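Local structure of Non-catalytic protein 1 (1WCU) at residues 49-54 / 113-118; 62-67 / 134-139; 70-75 / 127-132; 76-81 / 90-95. The protein probably binds plant cell-wall polysaccharides as a family 29 carbohydrate-binding module from the fungus Piromyces equi. One frame throughout, in Å; residues are numbered along the deposited sequence.

The four contacts sample both sheets of an all-beta module. Contacts 1 and 4 lie in the five-stranded sheet, centres about 11 Å apart, on neighbouring strands 116-121 and 74-79; Ser49 OG meets Gln79 OE1 at 2.7 Å between them. Contact 2 belongs to the other, six-stranded sheet, its centre about 12 Å from those of both contacts 1 and 4. The core closes there: Ile64 CD1 comes 3.7 Å from Val78 CG1, and the ring of Tyr136 meets that of Phe114. Contact 3, about 19 Å from contact 1 centre to centre and across the middle of the chain, ties together two connections between the sheets.

Contact 1 of 4, residues 49-54 / 113-118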
loop_
_atom_site.group_PDB
_atom_site.type_symbol
_atom_site.label_atom_id
_atom_site.label_comp_id
_atom_site.label_asym_id
_atom_site.label_seq_id
_atom_site.Cartn_x
_atom_site.Cartn_y
_atom_site.Cartn_z
ATOM N N SER A 49 -4.754 -4.614 -3.399
ATOM C CA SER A 49 -3.513 -4.617 -4.177
ATOM C C SER A 49 -3.620 -3.487 -5.202
ATOM O O SER A 49 -4.396 -3.566 -6.168
ATOM C CB SER A 49 -3.268 -5.970 -4.829
ATOM O OG SER A 49 -2.027 -5.918 -5.506
ATOM N N LEU A 50 -2.888 -2.406 -4.951
ATOM C CA LEU A 50 -3.097 -1.172 -5.680
ATOM C C LEU A 50 -2.161 -1.144 -6.881
ATOM O O LEU A 50 -0.935 -0.974 -6.751
ATOM C CB LEU A 50 -2.912 0.040 -4.760
ATOM C CG LEU A 50 -3.844 0.010 -3.540
ATOM C CD1 LEU A 50 -3.511 1.182 -2.617
ATOM C CD2 LEU A 50 -5.330 0.043 -3.947
ATOM N N LYS A 51 -2.775 -1.351 -8.038
ATOM C CA LYS A 51 -2.113 -1.472 -9.342
ATOM C C LYS A 51 -1.948 -0.107 -9.992
ATOM O O LYS A 51 -2.889 0.678 -10.055
ATOM C CB LYS A 51 -2.955 -2.402 -10.244
ATOM C CG LYS A 51 -2.624 -2.375 -11.739
ATOM C CD LYS A 51 -1.319 -3.106 -12.093
ATOM C CE LYS A 51 -1.129 -3.076 -13.620
ATOM N NZ LYS A 51 -0.050 -3.952 -14.164
ATOM N N ASN A 52 -0.725 0.160 -10.449
ATOM C CA ASN A 52 -0.407 1.354 -11.236
ATOM C C ASN A 52 -0.746 1.099 -12.699
ATOM O O ASN A 52 -0.121 0.258 -13.339
ATOM C CB ASN A 52 1.085 1.679 -11.070
ATOM C CG ASN A 52 1.443 3.063 -11.517
ATOM O OD1 ASN A 52 0.760 3.668 -12.343
ATOM N ND2 ASN A 52 2.495 3.598 -10.940
ATOM N N LEU A 53 -1.733 1.838 -13.207
ATOM C CA LEU A 53 -2.118 1.790 -14.619
ATOM C C LEU A 53 -1.515 2.928 -15.432
ATOM O O LEU A 53 -1.710 2.979 -16.648
ATOM C CB LEU A 53 -3.646 1.824 -14.737
ATOM C CG LEU A 53 -4.359 0.644 -14.064
ATOM C CD1 LEU A 53 -5.860 0.941 -13.988
ATOM C CD2 LEU A 53 -4.083 -0.656 -14.785
ATOM N N ASN A 54 -0.785 3.824 -14.776
ATOM C CA ASN A 54 -0.161 4.958 -15.469
ATOM C C ASN A 54 1.125 4.509 -16.167
ATOM O O ASN A 54 1.410 4.908 -17.308
ATOM C CB ASN A 54 0.121 6.092 -14.492
ATOM C CG ASN A 54 -1.141 6.666 -13.873
ATOM O OD1 ASN A 54 -1.293 6.691 -12.637
ATOM N ND2 ASN A 54 -2.065 7.113 -14.710
ATOM N N GLN A 113 11.250 -4.696 -9.150
ATOM C CA GLN A 113 10.573 -3.717 -9.983
ATOM C C GLN A 113 9.123 -4.173 -10.112
ATOM O O GLN A 113 8.855 -5.235 -10.656
ATOM C CB GLN A 113 11.275 -3.632 -11.340
ATOM C CG GLN A 113 10.707 -2.569 -12.241
ATOM C CD GLN A 113 11.521 -2.373 -13.485
ATOM O OE1 GLN A 113 12.223 -3.295 -13.934
ATOM N NE2 GLN A 113 11.429 -1.189 -14.069
ATOM N N PHE A 114 8.199 -3.395 -9.567
ATOM C CA PHE A 114 6.870 -3.917 -9.205
ATOM C C PHE A 114 5.731 -2.999 -9.626
ATOM O O PHE A 114 5.952 -1.793 -9.797
ATOM C CB PHE A 114 6.811 -4.156 -7.676
ATOM C CG PHE A 114 6.808 -2.883 -6.872
ATOM C CD1 PHE A 114 7.992 -2.187 -6.631
ATOM C CD2 PHE A 114 5.614 -2.329 -6.424
ATOM C CE1 PHE A 114 7.996 -1.000 -5.927
ATOM C CE2 PHE A 114 5.599 -1.134 -5.718
ATOM C CZ PHE A 114 6.802 -0.458 -5.481
ATOM N N ASP A 115 4.532 -3.565 -9.783
ATOM C CA ASP A 115 3.383 -2.808 -10.287
ATOM C C ASP A 115 2.208 -2.715 -9.304
ATOM O O ASP A 115 1.205 -2.089 -9.633
ATOM C CB ASP A 115 2.875 -3.368 -11.617
ATOM C CG ASP A 115 2.160 -4.679 -11.474
ATOM O OD1 ASP A 115 2.042 -5.144 -10.335
ATOM O OD2 ASP A 115 1.714 -5.238 -12.510
ATOM N N ARG A 116 2.340 -3.315 -8.120
ATOM C CA ARG A 116 1.226 -3.415 -7.159
ATOM C C ARG A 116 1.721 -3.345 -5.720
ATOM O O ARG A 116 2.688 -4.039 -5.353
ATOM C CB ARG A 116 0.461 -4.726 -7.351
ATOM C CG ARG A 116 -0.748 -4.648 -8.244
ATOM C CD ARG A 116 -1.198 -6.019 -8.714
ATOM N NE ARG A 116 -0.354 -6.470 -9.804
ATOM C CZ ARG A 116 -0.581 -7.524 -10.569
ATOM N NH1 ARG A 116 -1.532 -8.387 -10.283
ATOM N NH2 ARG A 116 0.220 -7.739 -11.588
ATOM N N ILE A 117 1.025 -2.528 -4.925
ATOM C CA ILE A 117 1.232 -2.398 -3.492
ATOM C C ILE A 117 0.097 -3.129 -2.761
ATOM O O ILE A 117 -1.078 -2.753 -2.877
ATOM C CB ILE A 117 1.243 -0.909 -3.059
ATOM C CG1 ILE A 117 2.392 -0.170 -3.740
ATOM C CG2 ILE A 117 1.357 -0.805 -1.530
ATOM C CD1 ILE A 117 2.365 1.350 -3.588
ATOM N N ILE A 118 0.457 -4.130 -1.973
ATOM C CA ILE A 118 -0.492 -4.957 -1.223
ATOM C C ILE A 118 -0.547 -4.549 0.240
ATOM O O ILE A 118 0.487 -4.329 0.859
ATOM C CB ILE A 118 -0.044 -6.439 -1.271
ATOM C CG1 ILE A 118 -0.213 -7.026 -2.679
ATOM C CG2 ILE A 118 -0.811 -7.288 -0.262
ATOM C CD1 ILE A 118 0.622 -8.287 -2.895
#
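Asp115 holds two basic side chains at once, Lys51 from the facing strand and its own neighbour Arg116. Lys51 NZ meets Asp115 OD2 at 2.7 Å from above the carboxylate plane, in a salt bridge. Arg116 grips the same carboxylate side-on: its NE bonds Asp115 OD1 at 2.8 Å, almost straight, while its NH2 uses the syn lone pair of OD2 at 3.1 Å. The Lys51 chain leaves anti to its backbone N and then bends at chi2 (75°), which brings CD to 3.7 Å from Asp115 OD2.

Beneath this network the strands run antiparallel. Leu50 and Ile117 form a hydrogen-bonded pair, with Leu50 N to Ile117 O at 2.8 Å and a return bond from Ile117 N to Leu50 O; Asn52 N adds a bond to Asp115 O. Asp115 and Arg116 together face Gln79 of the next strand, a classic beta bulge. On the face that carries Lys51 and Arg116, Ser49 OG rests 3.3 Å from Arg116 CG, but its hydrogen bond goes to Gln79. The other face, with Leu50 and Ile117, turns to the apolar interior.

Lys51 NZ and Arg116 NH2 stand only 4.6 Å apart. The carboxylate between them, joined by Glu86 on Arg116 NH2, probably offsets their repulsion, and the two cations are likely to keep Asp115 ionised.

Contact 2 of 4, residues 62-67 / 134-139; sequences GCIYLQ and IIYSTG
Strands 62-67 and 134-137 pair antiparallel, their axes 4.7 Å apart at 164°, with Cys63-Ser137 and Tyr65-Ile135 as the hydrogen-bonded pairs. The two form one ladder in the interior of the six-stranded antiparallel sheet of a beta-sandwich, consistent with the jelly-roll fold of these binding modules. Each pair makes two backbone bonds, among them Cys63 N to Ser137 O at 2.8 Å and Ile135 N to Tyr65 O at 2.9 Å.

Ile64 and Tyr136 occupy the face turned to the opposing sheet. Tyr136 CG is anti to the backbone N (chi1 169°), and the ring reaches back over the partner strand: CD1 comes to 3.4 Å from Cys63 O, and Ile64 CG1 touches the ring at its edge. The hydroxyl passes beyond Gly62 to bond the carbonyl of Gly61, while the ring meets Phe114 of strand 112-114, the planes nearly perpendicular. An alanine in place of Tyr136 would probably open a gap beside Ile64 and Phe114 and leave the Gly61 carbonyl without that hydroxyl.

Gly62 runs close beside the partner strand, its CA 3.2 Å from Ser137 O, where any CB would collide with Ser137 O and the Tyr136 hydroxyl. On the other face Tyr65 CD1 lies 4.3 Å from Ile135 CD1, the Tyr65 ring also stacks with His144, and Cys63 is bonded through its sulfur to Cys141. Just past the ladder, Gly139 N donates to Ser137 OG at 3.0 Å and closes an ST turn.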
loop_
_atom_site.group_PDB
_atom_site.type_symbol
_atom_site.label_atom_id
_atom_site.label_comp_id
_atom_site.label_asym_id
_atom_site.label_seq_id
_atom_site.Cartn_x
_atom_site.Cartn_y
_atom_site.Cartn_z
ATOM N N GLY A 62 12.992 1.683 -4.105
ATOM C CA GLY A 62 12.275 2.868 -3.647
ATOM C C GLY A 62 11.678 2.718 -2.254
ATOM O O GLY A 62 12.151 1.920 -1.431
ATOM N N CYS A 63 10.630 3.499 -2.007
ATOM C CA CYS A 63 10.016 3.587 -0.689
ATOM C C CYS A 63 8.510 3.644 -0.826
ATOM O O CYS A 63 7.991 4.389 -1.669
ATOM C CB CYS A 63 10.512 4.832 0.018
ATOM S SG CYS A 63 10.002 4.920 1.776
ATOM N N ILE A 64 7.820 2.871 0.001
ATOM C CA ILE A 64 6.372 2.956 0.122
ATOM C C ILE A 64 6.045 3.620 1.460
ATOM O O ILE A 64 6.449 3.130 2.521
ATOM C CB ILE A 64 5.714 1.549 0.038
ATOM C CG1 ILE A 64 5.919 0.928 -1.354
ATOM C CG2 ILE A 64 4.223 1.608 0.370
ATOM C CD1 ILE A 64 5.699 -0.566 -1.426
ATOM N N TYR A 65 5.302 4.720 1.394
ATOM C CA TYR A 65 4.822 5.470 2.557
ATOM C C TYR A 65 3.307 5.357 2.614
ATOM O O TYR A 65 2.631 5.430 1.576
ATOM C CB TYR A 65 5.218 6.944 2.443
ATOM C CG TYR A 65 4.615 7.844 3.490
ATOM C CD1 TYR A 65 3.353 8.369 3.326
ATOM C CD2 TYR A 65 5.315 8.176 4.643
ATOM C CE1 TYR A 65 2.791 9.209 4.291
ATOM C CE2 TYR A 65 4.752 9.006 5.615
ATOM C CZ TYR A 65 3.501 9.512 5.426
ATOM O OH TYR A 65 2.923 10.339 6.385
ATOM N N LEU A 66 2.764 5.194 3.815
ATOM C CA LEU A 66 1.328 5.406 4.052
ATOM C C LEU A 66 1.066 5.628 5.527
ATOM O O LEU A 66 1.941 5.356 6.375
ATOM C CB LEU A 66 0.484 4.237 3.524
ATOM C CG LEU A 66 0.420 2.960 4.364
ATOM C CD1 LEU A 66 -0.679 2.035 3.831
ATOM C CD2 LEU A 66 1.737 2.250 4.375
ATOM N N GLN A 67 -0.132 6.114 5.813
ATOM C CA GLN A 67 -0.642 6.197 7.182
ATOM C C GLN A 67 -1.766 5.176 7.373
ATOM O O GLN A 67 -2.614 4.997 6.491
ATOM C CB GLN A 67 -1.141 7.608 7.496
ATOM C CG GLN A 67 -0.058 8.666 7.365
ATOM C CD GLN A 67 -0.497 10.066 7.736
ATOM O OE1 GLN A 67 0.240 11.036 7.483
ATOM N NE2 GLN A 67 -1.688 10.195 8.295
ATOM N N ILE A 134 -1.205 7.243 0.693
ATOM C CA ILE A 134 -0.450 6.142 0.124
ATOM C C ILE A 134 0.388 6.708 -1.016
ATOM O O ILE A 134 -0.150 7.155 -2.031
ATOM C CB ILE A 134 -1.368 5.016 -0.396
ATOM C CG1 ILE A 134 -2.266 4.496 0.739
ATOM C CG2 ILE A 134 -0.500 3.892 -0.972
ATOM C CD1 ILE A 134 -3.327 3.510 0.262
ATOM N N ILE A 135 1.704 6.707 -0.835
ATOM C CA ILE A 135 2.625 7.389 -1.748
ATOM C C ILE A 135 3.843 6.511 -1.985
ATOM O O ILE A 135 4.467 6.046 -1.041
ATOM C CB ILE A 135 3.118 8.756 -1.175
ATOM C CG1 ILE A 135 1.936 9.693 -0.895
ATOM C CG2 ILE A 135 4.130 9.414 -2.123
ATOM C CD1 ILE A 135 2.284 10.880 -0.028
ATOM N N TYR A 136 4.194 6.294 -3.243
ATOM C CA TYR A 136 5.437 5.624 -3.619
ATOM C C TYR A 136 6.478 6.642 -4.087
ATOM O O TYR A 136 6.162 7.552 -4.835
ATOM C CB TYR A 136 5.174 4.629 -4.762
ATOM C CG TYR A 136 6.469 4.117 -5.366
ATOM C CD1 TYR A 136 7.230 3.143 -4.710
ATOM C CD2 TYR A 136 6.971 4.638 -6.548
ATOM C CE1 TYR A 136 8.432 2.703 -5.215
ATOM C CE2 TYR A 136 8.194 4.185 -7.078
ATOM C CZ TYR A 136 8.916 3.231 -6.409
ATOM O OH TYR A 136 10.127 2.793 -6.917
ATOM N N SER A 137 7.718 6.456 -3.660
ATOM C CA SER A 137 8.847 7.262 -4.100
ATOM C C SER A 137 9.905 6.358 -4.710
ATOM O O SER A 137 10.212 5.296 -4.172
ATOM C CB SER A 137 9.458 7.986 -2.906
ATOM O OG SER A 137 10.626 8.696 -3.295
ATOM N N THR A 138 10.503 6.797 -5.819
ATOM C CA THR A 138 11.650 6.087 -6.372
ATOM C C THR A 138 12.891 6.241 -5.497
ATOM O O THR A 138 13.851 5.483 -5.645
ATOM C CB THR A 138 12.017 6.583 -7.783
ATOM O OG1 THR A 138 12.271 7.984 -7.745
ATOM C CG2 THR A 138 10.875 6.292 -8.768
ATOM N N GLY A 139 12.861 7.220 -4.595
ATOM C CA GLY A 139 14.003 7.513 -3.723
ATOM C C GLY A 139 14.025 6.632 -2.480
ATOM O O GLY A 139 13.154 5.801 -2.266
#

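Contact 3 of 4, residues 70-75 / 127-132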
loop_
_atom_site.group_PDB
_atom_site.type_symbol
_atom_site.label_atom_id
_atom_site.label_comp_id
_atom_site.label_asym_id
_atom_site.label_seq_id
_atom_site.Cartn_x
_atom_site.Cartn_y
_atom_site.Cartn_z
ATOM N N THR A 70 -6.051 1.485 12.710
ATOM C CA THR A 70 -6.763 0.206 12.762
ATOM C C THR A 70 -6.634 -0.471 14.115
ATOM O O THR A 70 -5.664 -0.240 14.841
ATOM C CB THR A 70 -6.225 -0.770 11.658
ATOM O OG1 THR A 70 -7.052 -1.944 11.601
ATOM C CG2 THR A 70 -4.795 -1.180 11.915
ATOM N N GLU A 71 -7.595 -1.348 14.413
ATOM C CA GLU A 71 -7.531 -2.228 15.578
ATOM C C GLU A 71 -6.945 -3.614 15.278
ATOM O O GLU A 71 -6.757 -4.425 16.184
ATOM C CB GLU A 71 -8.919 -2.370 16.204
ATOM C CG GLU A 71 -9.459 -1.106 16.842
ATOM C CD GLU A 71 -10.773 -1.373 17.545
ATOM O OE1 GLU A 71 -10.743 -1.918 18.668
ATOM O OE2 GLU A 71 -11.830 -1.075 16.951
ATOM N N THR A 72 -6.655 -3.906 14.010
ATOM C CA THR A 72 -5.989 -5.145 13.653
ATOM C C THR A 72 -4.512 -4.851 13.278
ATOM O O THR A 72 -3.933 -3.873 13.740
ATOM C CB THR A 72 -6.798 -5.938 12.585
ATOM O OG1 THR A 72 -6.248 -7.255 12.430
ATOM C CG2 THR A 72 -6.848 -5.229 11.221
ATOM N N GLU A 73 -3.902 -5.734 12.500
ATOM C CA GLU A 73 -2.494 -5.638 12.141
ATOM C C GLU A 73 -2.292 -6.431 10.870
ATOM O O GLU A 73 -3.180 -7.179 10.447
ATOM C CB GLU A 73 -1.608 -6.179 13.260
ATOM C CG GLU A 73 -1.861 -7.640 13.626
ATOM C CD GLU A 73 -1.051 -8.095 14.824
ATOM O OE1 GLU A 73 -1.010 -7.359 15.840
ATOM O OE2 GLU A 73 -0.449 -9.186 14.760
ATOM N N GLY A 74 -1.114 -6.320 10.276
ATOM C CA GLY A 74 -0.876 -7.070 9.062
ATOM C C GLY A 74 0.383 -6.729 8.314
ATOM O O GLY A 74 1.340 -6.243 8.890
ATOM N N LEU A 75 0.375 -7.034 7.014
ATOM C CA LEU A 75 1.556 -6.971 6.170
ATOM C C LEU A 75 1.366 -6.036 4.994
ATOM O O LEU A 75 0.255 -5.856 4.486
ATOM C CB LEU A 75 1.879 -8.364 5.635
ATOM C CG LEU A 75 2.321 -9.382 6.703
ATOM C CD1 LEU A 75 2.497 -10.772 6.164
ATOM C CD2 LEU A 75 3.601 -8.957 7.367
ATOM N N ILE A 127 -11.830 -6.743 10.482
ATOM C CA ILE A 127 -11.800 -5.412 11.123
ATOM C C ILE A 127 -11.291 -4.384 10.108
ATOM O O ILE A 127 -10.306 -4.643 9.432
ATOM C CB ILE A 127 -10.840 -5.414 12.332
ATOM C CG1 ILE A 127 -11.445 -6.265 13.472
ATOM C CG2 ILE A 127 -10.537 -3.993 12.838
ATOM C CD1 ILE A 127 -10.524 -6.466 14.627
ATOM N N PRO A 128 -11.943 -3.222 10.006
ATOM C CA PRO A 128 -11.496 -2.247 9.012
ATOM C C PRO A 128 -10.085 -1.709 9.281
ATOM O O PRO A 128 -9.687 -1.479 10.432
ATOM C CB PRO A 128 -12.553 -1.146 9.082
ATOM C CG PRO A 128 -13.122 -1.265 10.455
ATOM C CD PRO A 128 -13.134 -2.749 10.738
ATOM N N ILE A 129 -9.342 -1.534 8.188
ATOM C CA ILE A 129 -8.005 -0.962 8.175
ATOM C C ILE A 129 -8.115 0.337 7.386
ATOM O O ILE A 129 -8.357 0.300 6.172
ATOM C CB ILE A 129 -6.997 -1.942 7.525
ATOM C CG1 ILE A 129 -6.932 -3.243 8.341
ATOM C CG2 ILE A 129 -5.615 -1.299 7.417
ATOM C CD1 ILE A 129 -6.403 -4.405 7.563
ATOM N N TYR A 130 -7.988 1.467 8.079
ATOM C CA TYR A 130 -8.148 2.795 7.484
ATOM C C TYR A 130 -6.805 3.355 7.049
ATOM O O TYR A 130 -5.828 3.321 7.807
ATOM C CB TYR A 130 -8.788 3.775 8.495
ATOM C CG TYR A 130 -10.139 3.333 9.025
ATOM C CD1 TYR A 130 -10.230 2.545 10.156
ATOM C CD2 TYR A 130 -11.320 3.723 8.399
ATOM C CE1 TYR A 130 -11.455 2.136 10.655
ATOM C CE2 TYR A 130 -12.561 3.311 8.879
ATOM C CZ TYR A 130 -12.620 2.531 10.015
ATOM O OH TYR A 130 -13.862 2.107 10.497
ATOM N N MET A 131 -6.750 3.864 5.819
ATOM C CA MET A 131 -5.480 4.315 5.243
ATOM C C MET A 131 -5.610 5.708 4.635
ATOM O O MET A 131 -6.651 6.058 4.085
ATOM C CB MET A 131 -5.003 3.329 4.165
ATOM C CG MET A 131 -4.592 2.002 4.762
ATOM S SD MET A 131 -4.414 0.693 3.554
ATOM C CE MET A 131 -6.078 0.081 3.521
ATOM N N ARG A 132 -4.521 6.472 4.703
ATOM C CA ARG A 132 -4.422 7.760 4.029
ATOM C C ARG A 132 -3.018 7.944 3.471
ATOM O O ARG A 132 -2.069 7.330 3.954
ATOM C CB ARG A 132 -4.713 8.922 4.996
ATOM C CG ARG A 132 -6.157 9.025 5.428
ATOM C CD ARG A 132 -6.347 10.100 6.500
ATOM N NE ARG A 132 -7.749 10.196 6.897
ATOM C CZ ARG A 132 -8.195 10.832 7.979
ATOM N NH1 ARG A 132 -7.352 11.465 8.774
ATOM N NH2 ARG A 132 -9.482 10.801 8.273
HETATM O O HOH W 1 -10.153 -0.663 13.057
#
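Thr70 and Pro128 make the direct hydrogen bond of this contact: Thr70 OG1 donates to Pro128 O at 2.9 Å, tilted 29° from the carbonyl plane. The same hydroxyl accepts from Thr72 N at 3.1 Å in an ST turn, a nearly straight bond, and is thus used in both senses. Thr70 OG1 is anti to its own backbone N (chi1 -172°), which turns it to the proline carbonyl.

A water supplies a second polar link. It accepts from Glu71 N at 3.0 Å and donates to Pro128 O at 2.8 Å, giving that carbonyl oxygen two donors.

The apolar part centres on Ile129. Thr70 lies alongside it, while Thr72 crosses it at about a right angle and presses its methyl CG2 to 3.5 Å from Ile129 CG1, tighter than usual for two carbons. Thr72 CG2 also touches Ile129 CD1 at 3.8 Å. Ile127 packs against the opposite segment with its branch, CG2 meeting Glu71 CB at 4.1 Å. The Thr72 hydroxyl is held by Asp121, which leaves the methyl as the group turned to Ile129.

Residues 71-73 link strand 62-70 of one sheet to strand 74-79 of the other, and Ile127 and Pro128 end the chain's return from strand 116-121 to strand 129-137. Two sheet-to-sheet connections therefore meet here, with Phe95 of strand 90-98 against Thr70 and Ile129, and strand 35-38 flanking Ile129.

Contact 4 of 4, residues 76-81 / 90-95; sequences VKVQGV and FNVGSF
Val76 and Val92 meet in the beta hairpin of strands 74-79 and 90-98, which forms one margin of the five-stranded sheet. Val76 O accepts twice, from Val92 N at 2.9 Å and, on a more bent line, from Gly93 N at 3.2 Å. Those two residues facing one make a classic beta bulge and shift the register by a residue. Beyond it, Val78 and Phe90 exchange backbone bonds in both directions.

Val76, Val78 and Val92 make an apolar patch that faces the other sheet through Phe106 and Ile64. Val76 CG1 packs on Val92 CG2 at 3.8 Å, and Val76 CG2 comes to the edge of the Phe95 ring, 4.1 Å from CD1. At the loop end, Val81 CG2 rests 3.6 Å from Phe90 CD1, and that ring meets Tyr84 edge-to-face.

On the reverse face Lys77 runs extended past Asn91, its CB 3.3 Å from Phe90 O, and its NZ makes a weak bond to Tyr45. With an alanine here, the strand face beside Asn91 would probably lose its aliphatic covering and Tyr45 its weak ammonium partner.

The arrangement is a classic bulge in an antiparallel hairpin, here at the edge of one sheet of a beta-sandwich, its valines turned to the other sheet.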
loop_
_atom_site.group_PDB
_atom_site.type_symbol
_atom_site.label_atom_id
_atom_site.label_comp_id
_atom_site.label_asym_id
_atom_site.label_seq_id
_atom_site.Cartn_x
_atom_site.Cartn_y
_atom_site.Cartn_z
ATOM N N VAL A 76 2.461 -5.402 4.594
ATOM C CA VAL A 76 2.563 -4.659 3.334
ATOM C C VAL A 76 3.553 -5.408 2.433
ATOM O O VAL A 76 4.624 -5.845 2.869
ATOM C CB VAL A 76 2.991 -3.203 3.579
ATOM C CG1 VAL A 76 3.057 -2.418 2.279
ATOM C CG2 VAL A 76 2.006 -2.532 4.531
ATOM N N LYS A 77 3.152 -5.598 1.180
ATOM C CA LYS A 77 3.921 -6.391 0.233
ATOM C C LYS A 77 3.916 -5.705 -1.128
ATOM O O LYS A 77 3.147 -4.779 -1.366
ATOM C CB LYS A 77 3.304 -7.782 0.068
ATOM C CG LYS A 77 3.033 -8.553 1.356
ATOM C CD LYS A 77 2.358 -9.862 1.052
ATOM C CE LYS A 77 2.059 -10.723 2.268
ATOM N NZ LYS A 77 1.904 -12.111 1.804
ATOM N N VAL A 78 4.747 -6.207 -2.029
ATOM C CA VAL A 78 4.663 -5.875 -3.451
ATOM C C VAL A 78 4.435 -7.149 -4.270
ATOM O O VAL A 78 4.803 -8.243 -3.842
ATOM C CB VAL A 78 5.926 -5.103 -3.975
ATOM C CG1 VAL A 78 6.077 -3.786 -3.232
ATOM C CG2 VAL A 78 7.173 -5.932 -3.869
ATOM N N GLN A 79 3.772 -7.003 -5.416
ATOM C CA GLN A 79 3.658 -8.083 -6.380
ATOM C C GLN A 79 3.747 -7.497 -7.797
ATOM O O GLN A 79 4.060 -6.317 -7.978
ATOM C CB GLN A 79 2.380 -8.925 -6.166
ATOM C CG GLN A 79 1.107 -8.176 -6.520
ATOM C CD GLN A 79 -0.177 -8.973 -6.438
ATOM O OE1 GLN A 79 -1.206 -8.435 -6.033
ATOM N NE2 GLN A 79 -0.154 -10.232 -6.892
ATOM N N GLY A 80 3.529 -8.317 -8.816
ATOM C CA GLY A 80 3.774 -7.894 -10.192
ATOM C C GLY A 80 5.237 -7.537 -10.391
ATOM O O GLY A 80 5.566 -6.574 -11.095
ATOM N N VAL A 81 6.114 -8.334 -9.785
ATOM C CA VAL A 81 7.551 -8.076 -9.815
ATOM C C VAL A 81 8.165 -8.649 -11.090
ATOM O O VAL A 81 7.934 -9.801 -11.458
ATOM C CB VAL A 81 8.247 -8.660 -8.561
ATOM C CG1 VAL A 81 9.747 -8.375 -8.563
ATOM C CG2 VAL A 81 7.631 -8.050 -7.307
ATOM N N PHE A 90 5.952 -10.268 -2.148
ATOM C CA PHE A 90 7.167 -10.098 -1.359
ATOM C C PHE A 90 6.925 -9.115 -0.236
ATOM O O PHE A 90 6.528 -7.977 -0.489
ATOM C CB PHE A 90 8.313 -9.623 -2.266
ATOM C CG PHE A 90 8.566 -10.548 -3.413
ATOM C CD1 PHE A 90 7.827 -10.459 -4.577
ATOM C CD2 PHE A 90 9.503 -11.563 -3.301
ATOM C CE1 PHE A 90 8.027 -11.351 -5.617
ATOM C CE2 PHE A 90 9.697 -12.453 -4.351
ATOM C CZ PHE A 90 8.962 -12.328 -5.494
ATOM N N ASN A 91 7.182 -9.543 0.998
ATOM C CA ASN A 91 6.902 -8.720 2.153
ATOM C C ASN A 91 7.902 -7.575 2.222
ATOM O O ASN A 91 9.108 -7.803 2.088
ATOM C CB ASN A 91 6.975 -9.518 3.472
ATOM C CG ASN A 91 5.587 -10.036 3.946
ATOM O OD1 ASN A 91 5.359 -11.252 4.142
ATOM N ND2 ASN A 91 4.680 -9.097 4.203
ATOM N N VAL A 92 7.405 -6.364 2.460
ATOM C CA VAL A 92 8.254 -5.191 2.671
ATOM C C VAL A 92 8.102 -4.572 4.056
ATOM O O VAL A 92 8.932 -3.759 4.466
ATOM C CB VAL A 92 8.070 -4.099 1.581
ATOM C CG1 VAL A 92 8.429 -4.656 0.213
ATOM C CG2 VAL A 92 6.678 -3.492 1.594
ATOM N N GLY A 93 7.067 -4.954 4.799
ATOM C CA GLY A 93 6.899 -4.414 6.146
ATOM C C GLY A 93 5.630 -4.877 6.802
ATOM O O GLY A 93 4.905 -5.681 6.221
ATOM N N SER A 94 5.398 -4.408 8.030
ATOM C CA SER A 94 4.192 -4.745 8.779
ATOM C C SER A 94 3.577 -3.487 9.341
ATOM O O SER A 94 4.284 -2.496 9.541
ATOM C CB SER A 94 4.507 -5.703 9.914
ATOM O OG SER A 94 5.385 -5.112 10.834
ATOM N N PHE A 95 2.268 -3.520 9.575
ATOM C CA PHE A 95 1.598 -2.455 10.317
ATOM C C PHE A 95 0.980 -3.086 11.550
ATOM O O PHE A 95 0.767 -4.299 11.589
ATOM C CB PHE A 95 0.546 -1.694 9.477
ATOM C CG PHE A 95 -0.571 -2.550 8.980
ATOM C CD1 PHE A 95 -0.439 -3.249 7.786
ATOM C CD2 PHE A 95 -1.743 -2.689 9.699
ATOM C CE1 PHE A 95 -1.442 -4.045 7.331
ATOM C CE2 PHE A 95 -2.760 -3.496 9.240
ATOM C CZ PHE A 95 -2.616 -4.173 8.046
#